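Local coordinates for protein uricase (Arthrobacter globiformis, PDB 2YZC) that catalyses the oxidation of uric acid by molecular oxygen to 5-hydroxyisourate, which is further processed to (S)-allantoin, at residues Y75-D80 with L90-H95; D80-A83 with E87-L90. One frame throughout, in Å; residues are numbered along the deposited sequence.

Contact 1: residues Y75-D80 with L90-H95; sequences YAFARD and LRLGKH
Phe77, near the C-terminal end of helix 67-78, faces Leu92 on helix 85-99, the two backbones coming nearest where their CA atoms are 7.7 Å apart. The Phe77 ring lies between the two helices and is met by three side chains. Arg91 lays its guanidinium flat over one face, the planes only 6° apart and CZ 3.8 Å from the centroid of the Phe77 ring, a stacked cation-pi pair. It gets there on a straight chain: CG is anti to the backbone N (chi1 -176°) and the rest is extended, so CG and CD also run along the CD1-CE1 side of the ring. Leu92 brings CD2 to within 3.6 Å of Phe77 CD1. The far edge of the phenyl points at the imidazole face of His95 in a T-shaped pair, with Phe77 CZ 3.6 Å from His95 CG. Uricase has the tunnelling (T-) fold, whose ββααββ unit lays its helices on an antiparallel sheet; helices 67-78 and 85-99 are the pair between strands 38-50 and 103-117, and Tyr75 and Ala78 rest on strand 13-31. Beyond the ring, Arg91 closes a salt bridge end-on: NH1 at 2.8 Å and NH2 at 3.0 Å both reach the single oxygen OD2 of Asp80, which lies in the guanidinium plane. NH1 meets the anti lone pair of OD2, while NH2 stands 30° out of the carboxylate plane. This grip and a water at the same edge are likely to limit rotation of the guanidinium over the phenyl. The water accepts from Arg91 NH1 and donates to Phe77 O, each at 2.8 Å, bridging two atoms that make no direct hydrogen bond.

Contact 2: residues D80-A83 with E87-L90; sequences DGFA and EFLL
Phe82, in the loop between the two helices of the T-fold unit, packs back on Phe88 of the second, helix 85-99. Gly81 is where the chain leaves helical angles, with phi 82°, a conformation in which a CB would collide with the carbonyl oxygen of Asp80. From there Phe82 swings its ring back to the helix, with CG between the backbone N and the carbonyl carbon (chi1 44°). Its CB lies 3.9 Å from Phe88 CB; CG and CD1 come over Phe88 CD1, at 3.6 Å for Phe82 CD1; CD2 sits against Phe88 CB; and CE1 stands above the Phe88 face, toward its rim. The planes are inclined at 32°. Gln40 and Leu42 of strand 38-50 also touch Phe82, and Leu42 touches Phe88 too. With Phe82 replaced by an alanine, the face of Phe88 would probably lose its ring neighbour and a gap would open beside Leu42. At the exposed end of the contact, Glu87 gives OE2 to a hydrogen bond with Thr84 OG1, and its OE1 lies 3.6 Å from Ala83 CB. A water accepts from Ala83 N at 3.1 Å and reaches Glu87 OE1 with a weak bond of 3.5 Å.

How the contacts relate
Contacts 1 and 2 overlap along one helix-loop-helix unit, sharing Asp80 and Leu90, with their centres about 6 Å apart. Asp80 pairs across contact 1 alone, while helix 85-99 supplies the second half of each. They join directly through Phe88 of contact 2, whose CE1 packs 3.8 Å from Phe77 CB and 3.7 Å from Ala78 N. Neither reaches the allantoate pocket: the side chains of Leu92 and Phe88 are about 10 Å and 12 Å from that of Lys22, which lines the pocket and probably serves in the charge relay. Thr67 and Asp68, also lining the pocket, lie at the start of helix 67-78, whose other end carries Phe77 of contact 1.

Contact 1: residues Y75-D80 with L90-H95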
ATOM      1  N   TYR A  75      24.389  11.834   2.460  1.00 17.61           N
ATOM      2  CA  TYR A  75      25.115  11.358   1.286  1.00 16.49           C
ATOM      3  C   TYR A  75      26.619  11.631   1.397  1.00 17.03           C
ATOM      4  O   TYR A  75      27.436  10.788   1.029  1.00 18.12           O
ATOM      5  CB  TYR A  75      24.538  11.994   0.015  1.00 16.25           C
ATOM      6  CG  TYR A  75      23.167  11.458  -0.349  1.00 16.71           C
ATOM      7  CD1 TYR A  75      22.986  10.103  -0.625  1.00 18.80           C
ATOM      8  CD2 TYR A  75      22.049  12.294  -0.388  1.00 18.67           C
ATOM      9  CE1 TYR A  75      21.728   9.587  -0.928  1.00 15.61           C
ATOM     10  CE2 TYR A  75      20.775  11.788  -0.693  1.00 16.71           C
ATOM     11  CZ  TYR A  75      20.629  10.436  -0.958  1.00 17.74           C
ATOM     12  OH  TYR A  75      19.390   9.922  -1.249  1.00 18.42           O
ATOM     13  N   ALA A  76      26.985  12.802   1.908  1.00 17.53           N
ATOM     14  CA  ALA A  76      28.397  13.146   2.060  1.00 19.62           C
ATOM     15  C   ALA A  76      29.074  12.157   3.004  1.00 19.12           C
ATOM     16  O   ALA A  76      30.186  11.699   2.738  1.00 19.45           O
ATOM     17  CB  ALA A  76      28.548  14.572   2.599  1.00 17.50           C
ATOM     18  N   PHE A  77      28.404  11.816   4.099  1.00 16.77           N
ATOM     19  CA  PHE A  77      28.986  10.882   5.048  1.00 18.82           C
ATOM     20  C   PHE A  77      29.060   9.473   4.481  1.00 19.06           C
ATOM     21  O   PHE A  77      29.988   8.731   4.799  1.00 18.86           O
ATOM     22  CB  PHE A  77      28.200  10.868   6.370  1.00 18.77           C
ATOM     23  CG  PHE A  77      28.530  12.016   7.296  1.00 22.90           C
ATOM     24  CD1 PHE A  77      28.118  11.988   8.626  1.00 24.67           C
ATOM     25  CD2 PHE A  77      29.247  13.123   6.843  1.00 23.52           C
ATOM     26  CE1 PHE A  77      28.415  13.041   9.493  1.00 24.59           C
ATOM     27  CE2 PHE A  77      29.550  14.183   7.703  1.00 25.45           C
ATOM     28  CZ  PHE A  77      29.133  14.141   9.030  1.00 25.11           C
ATOM     29  N   ALA A  78      28.098   9.111   3.631  1.00 17.17           N
ATOM     30  CA  ALA A  78      28.073   7.772   3.043  1.00 18.22           C
ATOM     31  C   ALA A  78      29.302   7.528   2.175  1.00 18.65           C
ATOM     32  O   ALA A  78      29.765   6.399   2.053  1.00 17.11           O
ATOM     33  CB  ALA A  78      26.802   7.578   2.217  1.00 20.18           C
ATOM     34  N   ARG A  79      29.827   8.593   1.580  1.00 19.16           N
ATOM     35  CA  ARG A  79      31.011   8.499   0.729  1.00 20.72           C
ATOM     36  C   ARG A  79      32.210   7.864   1.432  1.00 21.99           C
ATOM     37  O   ARG A  79      33.000   7.163   0.801  1.00 22.73           O
ATOM     38  CB  ARG A  79      31.406   9.892   0.222  1.00 20.58           C
ATOM     39  CG  ARG A  79      32.736   9.934  -0.522  1.00 20.83           C
ATOM     40  CD  ARG A  79      32.698   9.135  -1.824  1.00 20.13           C
ATOM     41  NE  ARG A  79      33.958   9.258  -2.559  1.00 24.07           N
ATOM     42  CZ  ARG A  79      35.019   8.478  -2.368  1.00 25.56           C
ATOM     43  NH1 ARG A  79      34.981   7.504  -1.464  1.00 23.41           N
ATOM     44  NH2 ARG A  79      36.126   8.676  -3.072  1.00 23.11           N
ATOM     45  N   ASP A  80      32.355   8.115   2.732  1.00 23.40           N
ATOM     46  CA  ASP A  80      33.474   7.555   3.495  1.00 25.78           C
ATOM     47  C   ASP A  80      33.247   6.096   3.869  1.00 26.50           C
ATOM     48  O   ASP A  80      34.156   5.424   4.354  1.00 26.86           O
ATOM     49  CB  ASP A  80      33.705   8.359   4.776  1.00 29.02           C
ATOM     50  CG  ASP A  80      34.003   9.812   4.500  1.00 32.49           C
ATOM     51  OD1 ASP A  80      34.895  10.084   3.672  1.00 34.51           O
ATOM     52  OD2 ASP A  80      33.345  10.682   5.111  1.00 36.87           O
ATOM     53  N   LEU A  90      25.366   6.870  14.226  1.00 17.88           N
ATOM     54  CA  LEU A  90      26.143   7.482  15.305  1.00 19.31           C
ATOM     55  C   LEU A  90      26.987   8.641  14.778  1.00 21.65           C
ATOM     56  O   LEU A  90      27.115   9.683  15.431  1.00 20.70           O
ATOM     57  CB  LEU A  90      27.037   6.430  15.974  1.00 20.40           C
ATOM     58  CG  LEU A  90      26.317   5.472  16.935  1.00 22.67           C
ATOM     59  CD1 LEU A  90      27.199   4.273  17.262  1.00 24.33           C
ATOM     60  CD2 LEU A  90      25.952   6.229  18.208  1.00 26.66           C
ATOM     61  N   ARG A  91      27.555   8.470  13.592  1.00 21.55           N
ATOM     62  CA  ARG A  91      28.357   9.534  13.017  1.00 23.22           C
ATOM     63  C   ARG A  91      27.481  10.754  12.736  1.00 22.19           C
ATOM     64  O   ARG A  91      27.852  11.884  13.059  1.00 19.92           O
ATOM     65  CB  ARG A  91      29.031   9.072  11.726  1.00 24.57           C
ATOM     66  CG  ARG A  91      29.962  10.131  11.163  1.00 28.19           C
ATOM     67  CD  ARG A  91      30.591   9.742   9.842  1.00 30.73           C
ATOM     68  NE  ARG A  91      31.412  10.845   9.347  1.00 34.90           N
ATOM     69  CZ  ARG A  91      31.971  10.895   8.144  1.00 33.43           C
ATOM     70  NH1 ARG A  91      31.804   9.899   7.288  1.00 33.23           N
ATOM     71  NH2 ARG A  91      32.699  11.950   7.799  1.00 35.34           N
ATOM     72  N   LEU A  92      26.314  10.519  12.141  1.00 20.57           N
ATOM     73  CA  LEU A  92      25.386  11.602  11.824  1.00 20.77           C
ATOM     74  C   LEU A  92      24.931  12.334  13.083  1.00 21.30           C
ATOM     75  O   LEU A  92      24.967  13.563  13.146  1.00 21.24           O
ATOM     76  CB  LEU A  92      24.157  11.050  11.086  1.00 22.28           C
ATOM     77  CG  LEU A  92      24.354  10.684   9.613  1.00 24.78           C
ATOM     78  CD1 LEU A  92      23.186   9.838   9.109  1.00 22.49           C
ATOM     79  CD2 LEU A  92      24.494  11.968   8.802  1.00 22.91           C
ATOM     80  N   GLY A  93      24.497  11.569  14.079  1.00 20.10           N
ATOM     81  CA  GLY A  93      24.030  12.161  15.318  1.00 21.00           C
ATOM     82  C   GLY A  93      25.067  13.028  16.003  1.00 20.53           C
ATOM     83  O   GLY A  93      24.764  14.142  16.434  1.00 20.93           O
ATOM     84  N   LYS A  94      26.289  12.522  16.114  1.00 21.03           N
ATOM     85  CA  LYS A  94      27.353  13.281  16.760  1.00 22.73           C
ATOM     86  C   LYS A  94      27.661  14.549  15.972  1.00 21.23           C
ATOM     87  O   LYS A  94      27.929  15.598  16.556  1.00 22.30           O
ATOM     88  CB  LYS A  94      28.618  12.434  16.884  1.00 23.96           C
ATOM     89  CG  LYS A  94      28.462  11.204  17.763  1.00 28.39           C
ATOM     90  CD  LYS A  94      29.750  10.392  17.774  1.00 33.60           C
ATOM     91  CE  LYS A  94      29.576   9.074  18.500  1.00 34.65           C
ATOM     92  NZ  LYS A  94      30.806   8.231  18.408  1.00 37.87           N
ATOM     93  N   HIS A  95      27.615  14.446  14.648  1.00 20.66           N
ATOM     94  CA  HIS A  95      27.889  15.587  13.781  1.00 20.75           C
ATOM     95  C   HIS A  95      26.962  16.765  14.052  1.00 21.06           C
ATOM     96  O   HIS A  95      27.418  17.888  14.279  1.00 20.41           O
ATOM     97  CB  HIS A  95      27.743  15.197  12.310  1.00 20.79           C
ATOM     98  CG  HIS A  95      27.673  16.373  11.388  1.00 21.79           C
ATOM     99  ND1 HIS A  95      28.759  17.181  11.128  1.00 23.09           N
ATOM    100  CD2 HIS A  95      26.633  16.908  10.706  1.00 21.69           C
ATOM    101  CE1 HIS A  95      28.390  18.167  10.328  1.00 24.20           C
ATOM    102  NE2 HIS A  95      27.106  18.024  10.057  1.00 24.43           N
TER
HETATM  103  O   HOH W   1      30.374   7.550   7.302  1.00 31.17           O

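Contact 2: residues D80-A83 with E87-L90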
ATOM      1  N   ASP A  80      32.355   8.115   2.732  1.00 23.40           N
ATOM      2  CA  ASP A  80      33.474   7.555   3.495  1.00 25.78           C
ATOM      3  C   ASP A  80      33.247   6.096   3.869  1.00 26.50           C
ATOM      4  O   ASP A  80      34.156   5.424   4.354  1.00 26.86           O
ATOM      5  CB  ASP A  80      33.705   8.359   4.776  1.00 29.02           C
ATOM      6  CG  ASP A  80      34.003   9.812   4.500  1.00 32.49           C
ATOM      7  OD1 ASP A  80      34.895  10.084   3.672  1.00 34.51           O
ATOM      8  OD2 ASP A  80      33.345  10.682   5.111  1.00 36.87           O
ATOM      9  N   GLY A  81      32.031   5.612   3.649  1.00 25.52           N
ATOM     10  CA  GLY A  81      31.726   4.238   3.989  1.00 24.72           C
ATOM     11  C   GLY A  81      31.399   4.092   5.465  1.00 23.43           C
ATOM     12  O   GLY A  81      31.742   4.947   6.278  1.00 25.08           O
ATOM     13  N   PHE A  82      30.733   3.002   5.812  1.00 21.78           N
ATOM     14  CA  PHE A  82      30.354   2.746   7.192  1.00 22.74           C
ATOM     15  C   PHE A  82      30.273   1.244   7.419  1.00 22.88           C
ATOM     16  O   PHE A  82      29.786   0.505   6.563  1.00 23.68           O
ATOM     17  CB  PHE A  82      29.010   3.409   7.514  1.00 20.73           C
ATOM     18  CG  PHE A  82      27.963   3.223   6.447  1.00 21.91           C
ATOM     19  CD1 PHE A  82      27.964   4.024   5.309  1.00 20.75           C
ATOM     20  CD2 PHE A  82      26.973   2.252   6.587  1.00 20.17           C
ATOM     21  CE1 PHE A  82      26.988   3.864   4.318  1.00 19.97           C
ATOM     22  CE2 PHE A  82      25.994   2.082   5.606  1.00 21.28           C
ATOM     23  CZ  PHE A  82      26.001   2.892   4.467  1.00 21.95           C
ATOM     24  N   ALA A  83      30.757   0.804   8.576  1.00 22.23           N
ATOM     25  CA  ALA A  83      30.779  -0.612   8.927  1.00 22.85           C
ATOM     26  C   ALA A  83      29.386  -1.197   9.115  1.00 22.03           C
ATOM     27  O   ALA A  83      29.087  -2.280   8.615  1.00 22.06           O
ATOM     28  CB  ALA A  83      31.605  -0.817  10.196  1.00 23.29           C
ATOM     29  N   GLU A  87      26.478   2.386  13.242  1.00 20.15           N
ATOM     30  CA  GLU A  87      27.651   3.251  13.275  1.00 21.82           C
ATOM     31  C   GLU A  87      27.492   4.441  12.334  1.00 21.38           C
ATOM     32  O   GLU A  87      28.033   5.519  12.583  1.00 19.92           O
ATOM     33  CB  GLU A  87      28.901   2.438  12.940  1.00 26.23           C
ATOM     34  CG  GLU A  87      29.234   1.443  14.043  1.00 32.28           C
ATOM     35  CD  GLU A  87      30.256   0.413  13.627  1.00 35.65           C
ATOM     36  OE1 GLU A  87      31.434   0.780  13.439  1.00 39.90           O
ATOM     37  OE2 GLU A  87      29.872  -0.766  13.482  1.00 35.20           O
ATOM     38  N   PHE A  88      26.735   4.254  11.259  1.00 19.80           N
ATOM     39  CA  PHE A  88      26.494   5.342  10.320  1.00 18.69           C
ATOM     40  C   PHE A  88      25.633   6.381  11.032  1.00 18.31           C
ATOM     41  O   PHE A  88      25.902   7.580  10.962  1.00 15.96           O
ATOM     42  CB  PHE A  88      25.758   4.829   9.079  1.00 18.19           C
ATOM     43  CG  PHE A  88      25.537   5.880   8.023  1.00 20.86           C
ATOM     44  CD1 PHE A  88      26.614   6.565   7.463  1.00 21.60           C
ATOM     45  CD2 PHE A  88      24.253   6.170   7.569  1.00 22.15           C
ATOM     46  CE1 PHE A  88      26.416   7.526   6.463  1.00 19.99           C
ATOM     47  CE2 PHE A  88      24.042   7.127   6.571  1.00 22.41           C
ATOM     48  CZ  PHE A  88      25.129   7.806   6.016  1.00 21.84           C
ATOM     49  N   LEU A  89      24.599   5.917  11.729  1.00 16.39           N
ATOM     50  CA  LEU A  89      23.713   6.829  12.438  1.00 16.86           C
ATOM     51  C   LEU A  89      24.461   7.570  13.547  1.00 18.29           C
ATOM     52  O   LEU A  89      24.218   8.758  13.783  1.00 16.71           O
ATOM     53  CB  LEU A  89      22.522   6.065  13.030  1.00 18.92           C
ATOM     54  CG  LEU A  89      21.570   5.375  12.044  1.00 18.26           C
ATOM     55  CD1 LEU A  89      20.474   4.658  12.822  1.00 18.93           C
ATOM     56  CD2 LEU A  89      20.964   6.397  11.090  1.00 18.30           C
ATOM     57  N   LEU A  90      25.366   6.870  14.226  1.00 17.88           N
ATOM     58  CA  LEU A  90      26.143   7.482  15.305  1.00 19.31           C
ATOM     59  C   LEU A  90      26.987   8.641  14.778  1.00 21.65           C
ATOM     60  O   LEU A  90      27.115   9.683  15.431  1.00 20.70           O
ATOM     61  CB  LEU A  90      27.037   6.430  15.974  1.00 20.40           C
ATOM     62  CG  LEU A  90      26.317   5.472  16.935  1.00 22.67           C
ATOM     63  CD1 LEU A  90      27.199   4.273  17.262  1.00 24.33           C
ATOM     64  CD2 LEU A  90      25.952   6.229  18.208  1.00 26.66           C
TER
HETATM   65  O   HOH W   2      31.636   2.874  10.663  1.00 32.93           O